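Regulatory protein BlaR1 (Bacillus licheniformis, PDB 1NRF) probably senses beta-lactam antibiotics through the extracellular C-terminal domain modelled here, becoming acylated on a serine and passing the signal across the membrane. Local coordinates at residues V67-E75 and F173-V183; S32-N43 and D223-G234. All blocks are in the same frame, centred on the assembly; numbering follows the deposited sequence.

Overall arrangement
The two contacts sit on opposite sides of the centre of this penicillin-binding sensor domain, with centres about 23 Å apart and nearest atoms about 9 Å apart, so they do not touch. Contact 2 pairs strand 33-41 with strand 225-234 in the middle of the mixed sheet, closing a loop of 179 residues between its segments. Contact 1 is nested inside that loop and joins helix 66-76 to helix 177-187 in the helical part of the domain. Helix 66-76 begins close to Ser63, the residue probably acylated by the antibiotic, and contact 1 packs it against helix 177-187, while contact 2 joins the N-terminal and C-terminal parts of the domain in one sheet.

Contact 1. Residues V67-E75 and F173-V183; sequences VFSALLALE and FDFKQSNIETV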
loop_
_atom_site.group_PDB
_atom_site.type_symbol
_atom_site.label_atom_id
_atom_site.label_comp_id
_atom_site.label_asym_id
_atom_site.label_seq_id
_atom_site.Cartn_x
_atom_site.Cartn_y
_atom_site.Cartn_z
ATOM N N VAL A 67 -5.823 -1.420 -0.889
ATOM C CA VAL A 67 -6.346 -0.065 -1.044
ATOM C C VAL A 67 -7.122 0.039 -2.358
ATOM O O VAL A 67 -8.228 0.579 -2.401
ATOM C CB VAL A 67 -5.191 0.982 -1.050
ATOM C CG1 VAL A 67 -5.731 2.365 -1.365
ATOM C CG2 VAL A 67 -4.482 0.990 0.308
ATOM N N PHE A 68 -6.540 -0.492 -3.424
ATOM C CA PHE A 68 -7.186 -0.435 -4.726
ATOM C C PHE A 68 -8.232 -1.527 -4.868
ATOM O O PHE A 68 -9.198 -1.376 -5.607
ATOM C CB PHE A 68 -6.143 -0.521 -5.842
ATOM C CG PHE A 68 -5.227 0.666 -5.894
ATOM C CD1 PHE A 68 -4.116 0.745 -5.059
ATOM C CD2 PHE A 68 -5.508 1.734 -6.733
ATOM C CE1 PHE A 68 -3.299 1.874 -5.058
ATOM C CE2 PHE A 68 -4.696 2.869 -6.741
ATOM C CZ PHE A 68 -3.588 2.937 -5.899
ATOM N N SER A 69 -8.036 -2.626 -4.153
ATOM C CA SER A 69 -9.002 -3.713 -4.179
ATOM C C SER A 69 -10.297 -3.154 -3.589
ATOM O O SER A 69 -11.387 -3.367 -4.122
ATOM C CB SER A 69 -8.511 -4.883 -3.319
ATOM O OG SER A 69 -9.524 -5.869 -3.178
ATOM N N ALA A 70 -10.152 -2.425 -2.485
ATOM C CA ALA A 70 -11.282 -1.819 -1.790
ATOM C C ALA A 70 -11.998 -0.776 -2.650
ATOM O O ALA A 70 -13.219 -0.661 -2.616
ATOM C CB ALA A 70 -10.799 -1.184 -0.489
ATOM N N LEU A 71 -11.226 -0.024 -3.424
ATOM C CA LEU A 71 -11.776 1.017 -4.283
ATOM C C LEU A 71 -12.635 0.434 -5.408
ATOM O O LEU A 71 -13.683 0.981 -5.746
ATOM C CB LEU A 71 -10.638 1.853 -4.872
ATOM C CG LEU A 71 -11.018 3.061 -5.731
ATOM C CD1 LEU A 71 -11.887 4.045 -4.954
ATOM C CD2 LEU A 71 -9.733 3.723 -6.187
ATOM N N LEU A 72 -12.186 -0.674 -5.987
ATOM C CA LEU A 72 -12.936 -1.308 -7.054
ATOM C C LEU A 72 -14.229 -1.859 -6.463
ATOM O O LEU A 72 -15.294 -1.709 -7.056
ATOM C CB LEU A 72 -12.128 -2.442 -7.692
ATOM C CG LEU A 72 -12.889 -3.294 -8.718
ATOM C CD1 LEU A 72 -13.269 -2.440 -9.920
ATOM C CD2 LEU A 72 -12.041 -4.475 -9.152
ATOM N N ALA A 73 -14.130 -2.483 -5.288
ATOM C CA ALA A 73 -15.293 -3.062 -4.623
ATOM C C ALA A 73 -16.391 -2.026 -4.379
ATOM O O ALA A 73 -17.578 -2.302 -4.579
ATOM C CB ALA A 73 -14.876 -3.703 -3.309
ATOM N N LEU A 74 -15.994 -0.839 -3.938
ATOM C CA LEU A 74 -16.944 0.236 -3.683
ATOM C C LEU A 74 -17.557 0.731 -4.997
ATOM O O LEU A 74 -18.776 0.872 -5.122
ATOM C CB LEU A 74 -16.243 1.396 -2.968
ATOM C CG LEU A 74 -15.787 1.118 -1.535
ATOM C CD1 LEU A 74 -14.911 2.265 -1.033
ATOM C CD2 LEU A 74 -17.023 0.925 -0.640
ATOM N N GLU A 75 -16.696 0.995 -5.972
ATOM C CA GLU A 75 -17.118 1.475 -7.281
ATOM C C GLU A 75 -18.093 0.537 -7.983
ATOM O O GLU A 75 -18.882 0.979 -8.820
ATOM C CB GLU A 75 -15.892 1.688 -8.168
ATOM C CG GLU A 75 -15.234 3.041 -7.995
ATOM C CD GLU A 75 -16.091 4.155 -8.556
ATOM O OE1 GLU A 75 -16.507 4.037 -9.732
ATOM O OE2 GLU A 75 -16.347 5.143 -7.835
ATOM N N PHE A 173 -8.130 9.478 -11.410
ATOM C CA PHE A 173 -8.797 8.317 -11.990
ATOM C C PHE A 173 -10.302 8.564 -12.057
ATOM O O PHE A 173 -11.066 7.724 -12.533
ATOM C CB PHE A 173 -8.506 7.074 -11.150
ATOM C CG PHE A 173 -7.102 6.567 -11.296
ATOM C CD1 PHE A 173 -6.460 5.940 -10.236
ATOM C CD2 PHE A 173 -6.431 6.687 -12.513
ATOM C CE1 PHE A 173 -5.169 5.434 -10.386
ATOM C CE2 PHE A 173 -5.144 6.188 -12.674
ATOM C CZ PHE A 173 -4.510 5.557 -11.610
ATOM N N ASP A 174 -10.713 9.724 -11.556
ATOM C CA ASP A 174 -12.108 10.142 -11.561
ATOM C C ASP A 174 -13.119 9.089 -11.106
ATOM O O ASP A 174 -13.965 8.640 -11.885
ATOM C CB ASP A 174 -12.472 10.645 -12.958
ATOM C CG ASP A 174 -13.850 11.252 -13.017
ATOM O OD1 ASP A 174 -14.243 11.938 -12.047
ATOM O OD2 ASP A 174 -14.539 11.051 -14.037
ATOM N N PHE A 175 -13.017 8.690 -9.843
ATOM C CA PHE A 175 -13.939 7.724 -9.262
ATOM C C PHE A 175 -14.910 8.543 -8.424
ATOM O O PHE A 175 -14.653 9.710 -8.150
ATOM C CB PHE A 175 -13.192 6.728 -8.367
ATOM C CG PHE A 175 -12.388 5.705 -9.128
ATOM C CD1 PHE A 175 -12.998 4.894 -10.081
ATOM C CD2 PHE A 175 -11.022 5.551 -8.890
ATOM C CE1 PHE A 175 -12.263 3.945 -10.789
ATOM C CE2 PHE A 175 -10.278 4.611 -9.587
ATOM C CZ PHE A 175 -10.901 3.802 -10.544
ATOM N N LYS A 176 -16.025 7.949 -8.018
ATOM C CA LYS A 176 -16.981 8.690 -7.206
ATOM C C LYS A 176 -16.235 9.262 -5.994
ATOM O O LYS A 176 -15.541 8.538 -5.269
ATOM C CB LYS A 176 -18.143 7.782 -6.772
ATOM C CG LYS A 176 -19.064 7.367 -7.927
ATOM C CD LYS A 176 -20.201 6.442 -7.474
ATOM C CE LYS A 176 -19.695 5.051 -7.082
ATOM N NZ LYS A 176 -20.755 4.162 -6.488
ATOM N N GLN A 177 -16.356 10.573 -5.810
ATOM C CA GLN A 177 -15.700 11.279 -4.716
ATOM C C GLN A 177 -15.905 10.562 -3.381
ATOM O O GLN A 177 -14.998 10.494 -2.548
ATOM C CB GLN A 177 -16.246 12.703 -4.648
ATOM C CG GLN A 177 -15.901 13.457 -3.385
ATOM C CD GLN A 177 -16.914 14.546 -3.076
ATOM O OE1 GLN A 177 -16.994 15.559 -3.779
ATOM N NE2 GLN A 177 -17.708 14.333 -2.025
ATOM N N SER A 178 -17.100 10.010 -3.202
ATOM C CA SER A 178 -17.462 9.292 -1.987
ATOM C C SER A 178 -16.609 8.060 -1.678
ATOM O O SER A 178 -16.248 7.823 -0.526
ATOM C CB SER A 178 -18.933 8.873 -2.062
ATOM O OG SER A 178 -19.304 8.081 -0.946
ATOM N N ASN A 179 -16.294 7.270 -2.696
ATOM C CA ASN A 179 -15.503 6.065 -2.483
ATOM C C ASN A 179 -14.044 6.366 -2.148
ATOM O O ASN A 179 -13.435 5.669 -1.335
ATOM C CB ASN A 179 -15.603 5.164 -3.708
ATOM C CG ASN A 179 -17.040 4.792 -4.025
ATOM O OD1 ASN A 179 -17.843 4.576 -3.123
ATOM N ND2 ASN A 179 -17.366 4.704 -5.305
ATOM N N ILE A 180 -13.492 7.404 -2.775
ATOM C CA ILE A 180 -12.115 7.823 -2.520
ATOM C C ILE A 180 -11.998 8.131 -1.026
ATOM O O ILE A 180 -11.097 7.646 -0.343
ATOM C CB ILE A 180 -11.756 9.129 -3.295
ATOM C CG1 ILE A 180 -11.864 8.910 -4.807
ATOM C CG2 ILE A 180 -10.363 9.600 -2.899
ATOM C CD1 ILE A 180 -10.853 7.928 -5.365
ATOM N N GLU A 181 -12.923 8.956 -0.540
ATOM C CA GLU A 181 -12.964 9.358 0.863
ATOM C C GLU A 181 -13.080 8.147 1.777
ATOM O O GLU A 181 -12.492 8.125 2.861
ATOM C CB GLU A 181 -14.149 10.299 1.109
ATOM C CG GLU A 181 -13.829 11.768 0.931
ATOM C CD GLU A 181 -15.085 12.629 0.804
ATOM O OE1 GLU A 181 -16.052 12.408 1.574
ATOM O OE2 GLU A 181 -15.097 13.535 -0.060
ATOM N N THR A 182 -13.841 7.147 1.332
ATOM C CA THR A 182 -14.035 5.924 2.102
ATOM C C THR A 182 -12.735 5.134 2.222
ATOM O O THR A 182 -12.388 4.663 3.301
ATOM C CB THR A 182 -15.103 5.015 1.458
ATOM O OG1 THR A 182 -16.303 5.766 1.228
ATOM C CG2 THR A 182 -15.418 3.848 2.379
ATOM N N VAL A 183 -12.018 4.985 1.111
ATOM C CA VAL A 183 -10.750 4.259 1.130
ATOM C C VAL A 183 -9.720 5.054 1.920
ATOM O O VAL A 183 -8.831 4.479 2.560
ATOM C CB VAL A 183 -10.205 4.009 -0.299
ATOM C CG1 VAL A 183 -8.796 3.454 -0.229
ATOM C CG2 VAL A 183 -11.117 3.031 -1.035
#
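Glu75 and Asn179 meet through a 2.8 Å hydrogen bond from Asn179 ND2 to Glu75 OE2, and the same oxygen takes a second bond of 2.8 Å from the backbone, Lys176 N. The two donors approach from opposite faces of the carboxylate, which stands 76° from the Asn179 amide. A bend at chi2 of Glu75 turns its carboxylate back toward Phe175, whose CD1 lies 3.5 Å from Glu75 CD. Leu71 comes from the same side of the ring plane: with CG anti to the backbone N (chi1 -176°), its CD2 lies 3.5 Å from Phe175 CD2, while CD1 goes to Ile180 CD1. Phe173 O lies over the opposite face. Leu74 lays CD1 against Thr182 CB at 3.7 Å. Val183 fits as a knob into the hole formed by Val67, Ala70, Leu71 and Leu74, its CG1 3.4 Å from Val67 CG1. Further out, Phe168 backs Val183, and Tyr131 packs on Leu71. Lys176 is the N-cap residue of helix 177-187, so the Glu75 carboxylate holds a backbone NH at that helix's start. The two helix axes run near antiparallel, at 145°, in the helical region of the penicillin-binding transpeptidase fold, one helix starting at the probable SxxK motif.

Contact 2. Residues S32-N43 and D223-G234; sequences SASGGFVLFNSN and DNTFFFAVHIQG
Two central strands of the sheet in this penicillin-binding fold, 33-41 and 225-234, run antiparallel here. Paired backbone bonds join Ser34 to Gln233, Gly36 to His231, Val38 to Ala229 and Phe40 to Phe227; the shortest from the first strand is Phe40 N to Phe227 O at 2.7 Å. At the non-hydrogen-bonded pair Gly35-Ile232 the strands close to 4.1 Å between CA atoms, and Gly35 CA lies close against His231 O in a CA-H...O contact.

On one face, Val230 CG2 meets the edge of the Phe37 ring in its plane, 3.4 Å from Phe37 CD1. Leu39 CD1 touches both Phe226 CB and Phe228 CB, and helix 239-253 covers this side through Ile250 on Phe37 and Ala247 on Val230. On the other face the side chains of Phe40 and Phe227 lie side by side, pointing the same way, with Phe227 CD1 at the edge of the Phe40 ring and Val162 of helix 158-170 against both. Ser42 OG comes in at the edge of the Phe227 ring, turned there by a chi1 of -59°, and donates to Thr225 O at 2.8 Å.

At the end of the pair, asparagines fasten the strands. Asn224 ND2 gives an almost straight bond (175°) to Asn41 OD1, 2.9 Å away, approaching from above the acceptor's carbonyl plane; Arg44 N uses that oxygen too. The amides of Asn43 and Asn224 stack with planes 4° apart, while Asn43 ND2 bonds to Asp223 O at 2.8 Å and Asn43 N to Asn224 OD1. Strands 46-50 and 211-220 continue the sheet on the two flanks. An N-terminal strand paired with the last strand of the chain, and a C-terminal helix packed across their face, is the arrangement of the beta-lactamase and penicillin-binding protein clan.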
loop_
_atom_site.group_PDB
_atom_site.type_symbol
_atom_site.label_atom_id
_atom_site.label_comp_id
_atom_site.label_asym_id
_atom_site.label_seq_id
_atom_site.Cartn_x
_atom_site.Cartn_y
_atom_site.Cartn_z
ATOM N N SER A 32 18.092 -5.270 10.153
ATOM C CA SER A 32 18.788 -6.303 9.396
ATOM C C SER A 32 18.126 -6.468 8.035
ATOM O O SER A 32 17.971 -7.587 7.530
ATOM C CB SER A 32 18.757 -7.632 10.160
ATOM O OG SER A 32 19.511 -7.544 11.355
ATOM N N ALA A 33 17.749 -5.341 7.439
ATOM C CA ALA A 33 17.081 -5.350 6.144
ATOM C C ALA A 33 17.742 -4.466 5.096
ATOM O O ALA A 33 18.559 -3.596 5.407
ATOM C CB ALA A 33 15.628 -4.924 6.319
ATOM N N SER A 34 17.368 -4.706 3.845
ATOM C CA SER A 34 17.849 -3.921 2.719
ATOM C C SER A 34 16.590 -3.580 1.930
ATOM O O SER A 34 15.608 -4.316 1.973
ATOM C CB SER A 34 18.840 -4.724 1.855
ATOM O OG SER A 34 18.195 -5.662 1.013
ATOM N N GLY A 35 16.605 -2.456 1.231
ATOM C CA GLY A 35 15.433 -2.070 0.473
ATOM C C GLY A 35 15.534 -0.665 -0.082
ATOM O O GLY A 35 16.631 -0.151 -0.322
ATOM N N GLY A 36 14.385 -0.036 -0.283
ATOM C CA GLY A 36 14.391 1.299 -0.833
ATOM C C GLY A 36 13.415 2.238 -0.174
ATOM O O GLY A 36 12.556 1.830 0.615
ATOM N N PHE A 37 13.550 3.513 -0.520
ATOM C CA PHE A 37 12.700 4.553 0.023
ATOM C C PHE A 37 12.425 5.624 -1.026
ATOM O O PHE A 37 13.351 6.207 -1.596
ATOM C CB PHE A 37 13.385 5.179 1.236
ATOM C CG PHE A 37 12.674 6.373 1.787
ATOM C CD1 PHE A 37 11.531 6.224 2.565
ATOM C CD2 PHE A 37 13.161 7.656 1.546
ATOM C CE1 PHE A 37 10.881 7.339 3.105
ATOM C CE2 PHE A 37 12.524 8.775 2.074
ATOM C CZ PHE A 37 11.382 8.617 2.857
ATOM N N VAL A 38 11.146 5.860 -1.292
ATOM C CA VAL A 38 10.743 6.888 -2.229
ATOM C C VAL A 38 9.815 7.857 -1.509
ATOM O O VAL A 38 8.810 7.448 -0.922
ATOM C CB VAL A 38 9.971 6.321 -3.438
ATOM C CG1 VAL A 38 9.646 7.440 -4.406
ATOM C CG2 VAL A 38 10.785 5.247 -4.138
ATOM N N LEU A 39 10.171 9.136 -1.527
ATOM C CA LEU A 39 9.336 10.172 -0.931
ATOM C C LEU A 39 9.055 11.221 -2.010
ATOM O O LEU A 39 9.942 11.550 -2.801
ATOM C CB LEU A 39 10.049 10.823 0.240
ATOM C CG LEU A 39 9.363 12.066 0.805
ATOM C CD1 LEU A 39 8.213 11.654 1.721
ATOM C CD2 LEU A 39 10.384 12.893 1.570
ATOM N N PHE A 40 7.829 11.734 -2.058
ATOM C CA PHE A 40 7.478 12.748 -3.048
ATOM C C PHE A 40 6.851 14.000 -2.445
ATOM O O PHE A 40 5.787 13.937 -1.822
ATOM C CB PHE A 40 6.534 12.170 -4.108
ATOM C CG PHE A 40 6.150 13.158 -5.187
ATOM C CD1 PHE A 40 4.861 13.703 -5.231
ATOM C CD2 PHE A 40 7.081 13.559 -6.145
ATOM C CE1 PHE A 40 4.511 14.635 -6.214
ATOM C CE2 PHE A 40 6.742 14.487 -7.128
ATOM C CZ PHE A 40 5.448 15.029 -7.162
ATOM N N ASN A 41 7.526 15.134 -2.645
ATOM C CA ASN A 41 7.064 16.432 -2.157
ATOM C C ASN A 41 6.222 17.086 -3.261
ATOM O O ASN A 41 6.754 17.523 -4.278
ATOM C CB ASN A 41 8.265 17.321 -1.820
ATOM C CG ASN A 41 7.872 18.591 -1.081
ATOM O OD1 ASN A 41 6.851 19.211 -1.388
ATOM N ND2 ASN A 41 8.693 18.994 -0.113
ATOM N N SER A 42 4.914 17.154 -3.045
ATOM C CA SER A 42 3.991 17.720 -4.027
ATOM C C SER A 42 4.308 19.152 -4.423
ATOM O O SER A 42 4.405 19.469 -5.611
ATOM C CB SER A 42 2.553 17.651 -3.505
ATOM O OG SER A 42 2.168 16.315 -3.229
ATOM N N ASN A 43 4.456 20.015 -3.424
ATOM C CA ASN A 43 4.760 21.422 -3.662
ATOM C C ASN A 43 6.089 21.622 -4.370
ATOM O O ASN A 43 6.194 22.418 -5.296
ATOM C CB ASN A 43 4.787 22.200 -2.342
ATOM C CG ASN A 43 3.429 22.298 -1.697
ATOM O OD1 ASN A 43 2.413 21.994 -2.319
ATOM N ND2 ASN A 43 3.398 22.737 -0.439
ATOM N N ASP A 223 -0.349 22.575 4.421
ATOM C CA ASP A 223 -0.117 23.172 3.113
ATOM C C ASP A 223 0.600 22.258 2.120
ATOM O O ASP A 223 0.975 22.698 1.028
ATOM C CB ASP A 223 0.673 24.472 3.283
ATOM C CG ASP A 223 2.007 24.259 3.979
ATOM O OD1 ASP A 223 2.180 23.210 4.640
ATOM O OD2 ASP A 223 2.882 25.150 3.878
ATOM N N ASN A 224 0.771 20.987 2.477
ATOM C CA ASN A 224 1.475 20.055 1.600
ATOM C C ASN A 224 1.051 18.593 1.810
ATOM O O ASN A 224 0.341 18.264 2.761
ATOM C CB ASN A 224 2.985 20.206 1.840
ATOM C CG ASN A 224 3.821 19.864 0.621
ATOM O OD1 ASN A 224 3.295 19.532 -0.444
ATOM N ND2 ASN A 224 5.140 19.952 0.774
ATOM N N THR A 225 1.474 17.728 0.897
ATOM C CA THR A 225 1.173 16.305 0.981
ATOM C C THR A 225 2.399 15.529 0.527
ATOM O O THR A 225 2.940 15.769 -0.556
ATOM C CB THR A 225 -0.015 15.917 0.098
ATOM O OG1 THR A 225 -1.111 16.786 0.379
ATOM C CG2 THR A 225 -0.450 14.484 0.390
ATOM N N PHE A 226 2.832 14.600 1.365
ATOM C CA PHE A 226 4.002 13.796 1.067
ATOM C C PHE A 226 3.593 12.367 0.788
ATOM O O PHE A 226 2.901 11.756 1.592
ATOM C CB PHE A 226 4.976 13.827 2.255
ATOM C CG PHE A 226 5.551 15.184 2.534
ATOM C CD1 PHE A 226 6.762 15.572 1.958
ATOM C CD2 PHE A 226 4.858 16.094 3.333
ATOM C CE1 PHE A 226 7.281 16.854 2.169
ATOM C CE2 PHE A 226 5.360 17.383 3.554
ATOM C CZ PHE A 226 6.575 17.767 2.971
ATOM N N PHE A 227 4.030 11.834 -0.347
ATOM C CA PHE A 227 3.726 10.457 -0.715
ATOM C C PHE A 227 4.997 9.644 -0.554
ATOM O O PHE A 227 6.061 10.061 -0.996
ATOM C CB PHE A 227 3.228 10.383 -2.162
ATOM C CG PHE A 227 1.917 11.086 -2.389
ATOM C CD1 PHE A 227 1.884 12.431 -2.745
ATOM C CD2 PHE A 227 0.716 10.408 -2.219
ATOM C CE1 PHE A 227 0.680 13.088 -2.926
ATOM C CE2 PHE A 227 -0.495 11.055 -2.395
ATOM C CZ PHE A 227 -0.516 12.402 -2.750
ATOM N N PHE A 228 4.890 8.481 0.080
ATOM C CA PHE A 228 6.062 7.645 0.319
ATOM C C PHE A 228 5.816 6.145 0.143
ATOM O O PHE A 228 4.692 5.653 0.242
ATOM C CB PHE A 228 6.584 7.886 1.739
ATOM C CG PHE A 228 5.587 7.541 2.798
ATOM C CD1 PHE A 228 4.657 8.475 3.226
ATOM C CD2 PHE A 228 5.524 6.247 3.317
ATOM C CE1 PHE A 228 3.668 8.129 4.156
ATOM C CE2 PHE A 228 4.542 5.889 4.244
ATOM C CZ PHE A 228 3.610 6.837 4.662
ATOM N N ALA A 229 6.897 5.421 -0.099
ATOM C CA ALA A 229 6.834 3.989 -0.272
ATOM C C ALA A 229 8.189 3.411 0.100
ATOM O O ALA A 229 9.233 3.889 -0.350
ATOM C CB ALA A 229 6.478 3.640 -1.723
ATOM N N VAL A 230 8.159 2.395 0.948
ATOM C CA VAL A 230 9.358 1.715 1.386
ATOM C C VAL A 230 9.188 0.234 1.087
ATOM O O VAL A 230 8.132 -0.337 1.369
ATOM C CB VAL A 230 9.575 1.869 2.913
ATOM C CG1 VAL A 230 10.587 0.853 3.403
ATOM C CG2 VAL A 230 10.061 3.268 3.236
ATOM N N HIS A 231 10.206 -0.381 0.487
ATOM C CA HIS A 231 10.146 -1.810 0.235
ATOM C C HIS A 231 11.411 -2.419 0.792
ATOM O O HIS A 231 12.505 -1.921 0.527
ATOM C CB HIS A 231 10.024 -2.133 -1.250
ATOM C CG HIS A 231 10.016 -3.606 -1.534
ATOM N ND1 HIS A 231 11.173 -4.354 -1.631
ATOM C CD2 HIS A 231 8.993 -4.483 -1.651
ATOM C CE1 HIS A 231 10.860 -5.625 -1.790
ATOM N NE2 HIS A 231 9.544 -5.730 -1.805
ATOM N N ILE A 232 11.260 -3.497 1.559
ATOM C CA ILE A 232 12.401 -4.157 2.183
ATOM C C ILE A 232 12.503 -5.664 1.950
ATOM O O ILE A 232 11.567 -6.321 1.480
ATOM C CB ILE A 232 12.395 -3.943 3.710
ATOM C CG1 ILE A 232 11.176 -4.638 4.323
ATOM C CG2 ILE A 232 12.379 -2.457 4.036
ATOM C CD1 ILE A 232 11.174 -4.656 5.848
ATOM N N GLN A 233 13.663 -6.204 2.302
ATOM C CA GLN A 233 13.943 -7.629 2.172
ATOM C C GLN A 233 14.960 -7.955 3.256
ATOM O O GLN A 233 16.025 -7.332 3.318
ATOM C CB GLN A 233 14.548 -7.947 0.797
ATOM C CG GLN A 233 13.845 -7.284 -0.372
ATOM C CD GLN A 233 14.498 -7.598 -1.707
ATOM O OE1 GLN A 233 14.177 -6.984 -2.726
ATOM N NE2 GLN A 233 15.417 -8.558 -1.708
ATOM N N GLY A 234 14.635 -8.917 4.111
ATOM C CA GLY A 234 15.547 -9.288 5.176
ATOM C C GLY A 234 15.076 -10.539 5.881
ATOM O O GLY A 234 14.200 -11.243 5.377
#